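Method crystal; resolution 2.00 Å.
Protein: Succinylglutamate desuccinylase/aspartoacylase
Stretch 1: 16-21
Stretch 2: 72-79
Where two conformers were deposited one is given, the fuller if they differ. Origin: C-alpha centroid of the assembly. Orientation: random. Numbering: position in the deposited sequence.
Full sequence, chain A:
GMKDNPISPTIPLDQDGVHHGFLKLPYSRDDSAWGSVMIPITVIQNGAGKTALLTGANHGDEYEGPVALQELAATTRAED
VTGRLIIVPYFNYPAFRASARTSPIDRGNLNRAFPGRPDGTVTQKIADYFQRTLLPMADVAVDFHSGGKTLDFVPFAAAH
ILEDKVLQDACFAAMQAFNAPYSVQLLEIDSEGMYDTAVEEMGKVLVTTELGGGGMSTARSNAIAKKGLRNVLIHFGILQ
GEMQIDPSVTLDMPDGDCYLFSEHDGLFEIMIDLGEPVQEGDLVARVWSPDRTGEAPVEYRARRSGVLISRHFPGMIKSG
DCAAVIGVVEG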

# COMPACT_ATOMS: atom_id res chain seq x y z
N ASP A 16 -11.28 32.61 32.51
CA ASP A 16 -12.71 32.31 32.75
C ASP A 16 -13.50 32.27 31.47
O ASP A 16 -13.19 33.00 30.55
N GLY A 17 -14.52 31.40 31.39
CA GLY A 17 -15.39 31.31 30.24
C GLY A 17 -15.28 29.97 29.51
O GLY A 17 -14.73 29.03 30.02
N VAL A 18 -15.85 29.90 28.34
CA VAL A 18 -15.85 28.70 27.49
C VAL A 18 -14.97 29.01 26.27
O VAL A 18 -15.19 29.97 25.56
N HIS A 19 -13.93 28.22 26.06
CA HIS A 19 -13.02 28.46 24.94
C HIS A 19 -12.82 27.18 24.16
O HIS A 19 -12.50 26.17 24.76
N HIS A 20 -12.97 27.25 22.84
CA HIS A 20 -12.83 26.10 21.97
C HIS A 20 -11.73 26.39 20.96
O HIS A 20 -11.75 27.41 20.27
N GLY A 21 -10.77 25.49 20.87
CA GLY A 21 -9.68 25.67 19.94
C GLY A 21 -8.88 24.41 19.76
O GLY A 21 -9.45 23.32 19.72
N LEU A 72 -20.08 17.11 26.53
CA LEU A 72 -19.67 17.96 27.64
C LEU A 72 -19.12 19.30 27.14
O LEU A 72 -19.51 20.35 27.63
N ALA A 73 -18.26 19.26 26.13
CA ALA A 73 -17.60 20.50 25.67
C ALA A 73 -18.61 21.43 24.99
O ALA A 73 -18.48 22.66 25.06
N ALA A 74 -19.61 20.85 24.36
CA ALA A 74 -20.57 21.61 23.56
C ALA A 74 -21.75 22.11 24.37
O ALA A 74 -22.44 23.00 23.93
N THR A 75 -22.03 21.53 25.53
CA THR A 75 -23.28 21.82 26.23
C THR A 75 -23.11 22.37 27.66
O THR A 75 -24.07 22.67 28.31
N THR A 76 -21.89 22.54 28.16
CA THR A 76 -21.69 22.96 29.55
C THR A 76 -21.49 24.46 29.54
O THR A 76 -20.66 24.94 28.75
N ARG A 77 -22.21 25.17 30.40
CA ARG A 77 -22.07 26.63 30.53
C ARG A 77 -21.03 26.99 31.58
O ARG A 77 -20.91 26.30 32.60
N ALA A 78 -20.30 28.08 31.36
CA ALA A 78 -19.31 28.52 32.34
C ALA A 78 -19.94 28.64 33.71
O ALA A 78 -19.35 28.22 34.71
N GLU A 79 -21.16 29.17 33.74
CA GLU A 79 -21.89 29.39 34.98
C GLU A 79 -22.25 28.10 35.75
O GLU A 79 -22.65 28.18 36.89

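What does the end of the helix offer to the strand? Leu72, in its t, p rotamer, lies out of reach of the strand and makes no contact with it; its carbonyl O accepts from Thr76 within stretch 2. Ala73 is the first residue to touch stretch 1, and it does so with its carbonyl rather than its methyl, which points sideways. His20 points toward the helix with chi1 in the m well (-52°) and chi2 at -66°, a setting that brings His20 CE1 to 3.2 Å from Ala73 O. The oxygen sits at the edge of the ring, near its plane. This is a close polar approach through a ring carbon, not a hydrogen bond; His20 ND1 finds its partner elsewhere in the structure.

How does the chain turn away from the helix without losing touch with the strand? Ala74 points away, and Thr75, chi1 p, is out of reach. Thr76 is the first residue to leave helical backbone angles. Its side chain, chi1 m, folds back on the helix, where Thr76 OG1 donates to Leu72 O at 2.7 Å; a weak backbone bond from Thr76 N to Leu72 O, 3.3 Å long, accompanies it. The side chain points sideways and makes no contact with the strand; Thr76 meets it through its backbone: Thr76 O lies 3.9 Å from Val18 CG2.

Does Arg77 take part in the contact? Hardly. Its side chain starts out away from the strand, with chi1 m and chi2 t. Only the backbone of Arg77 comes near, its C atom 4.4 Å from Val18 CG2.

Where do side chains meet? They do so at Ala78, whose methyl points toward the strand and touches both Gly17 and Val18. Val18 also points inward, in the t rotamer (chi1 169°), and its CG2 packs 4.1 Å from Ala78 CB and 3.7 Å from Ala78 N. The same Ala78 CB rests 4.0 Å from Gly17 CA, on a backbone that carries no side chain; the phi and psi of Gly17 themselves call for glycine, since a CB there would jam against the preceding carbonyl.

What becomes of the charges at the end of stretch 2? Glu79 points away at first, and although its end comes nearer, it makes no contact with stretch 1. Arg77 NH1 forms a salt bridge with Glu79 OE2 at 3.1 Å, so the two charges pair within stretch 2. No hydrogen bond or salt bridge crosses between the stretches, and the contact is small, burying 189 Å² in all.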

# COMPACT_ATOMS: atom_id res chain seq x y z
CB ASP A 16 -13.33 33.36 33.66
CG ASP A 16 -12.97 33.16 35.13
OD1 ASP A 16 -12.36 32.13 35.50
OD2 ASP A 16 -13.33 34.03 35.91
CB VAL A 18 -17.28 28.32 27.09
CG1 VAL A 18 -17.30 27.22 25.99
CG2 VAL A 18 -18.12 27.88 28.35
CB HIS A 19 -11.68 28.89 25.50
CG HIS A 19 -11.71 30.24 26.14
ND1 HIS A 19 -11.98 30.42 27.48
CD2 HIS A 19 -11.57 31.47 25.60
CE1 HIS A 19 -11.96 31.71 27.75
NE2 HIS A 19 -11.71 32.37 26.63
CB HIS A 20 -14.12 25.83 21.18
CG HIS A 20 -15.36 25.73 22.02
ND1 HIS A 20 -15.58 24.71 22.93
CD2 HIS A 20 -16.50 26.48 22.02
CE1 HIS A 20 -16.77 24.86 23.47
NE2 HIS A 20 -17.35 25.93 22.94
CB LEU A 72 -18.62 17.26 28.53
CG LEU A 72 -18.39 17.96 29.88
CD1 LEU A 72 -19.57 17.72 30.84
CD2 LEU A 72 -17.09 17.52 30.50
CB ALA A 73 -16.46 20.19 24.72
CB ALA A 74 -21.08 20.75 22.40
CB THR A 75 -24.21 20.57 26.25
OG1 THR A 75 -23.67 19.56 27.09
CG2 THR A 75 -24.40 20.00 24.84
CB THR A 76 -20.44 22.31 30.13
OG1 THR A 76 -20.59 20.89 30.08
CG2 THR A 76 -20.19 22.78 31.58
CB ARG A 77 -23.41 27.25 30.92
CG ARG A 77 -24.56 26.83 30.00
CD ARG A 77 -25.87 27.56 30.34
NE ARG A 77 -26.43 27.15 31.63
CZ ARG A 77 -26.68 27.99 32.62
NH1 ARG A 77 -26.41 29.29 32.49
NH2 ARG A 77 -27.20 27.54 33.75
CB ALA A 78 -18.65 29.85 31.94
CB GLU A 79 -23.18 30.18 34.66
CG GLU A 79 -23.82 29.81 33.31
CD GLU A 79 -23.44 30.72 32.14
OE1 GLU A 79 -22.28 30.68 31.66
OE2 GLU A 79 -24.35 31.46 31.67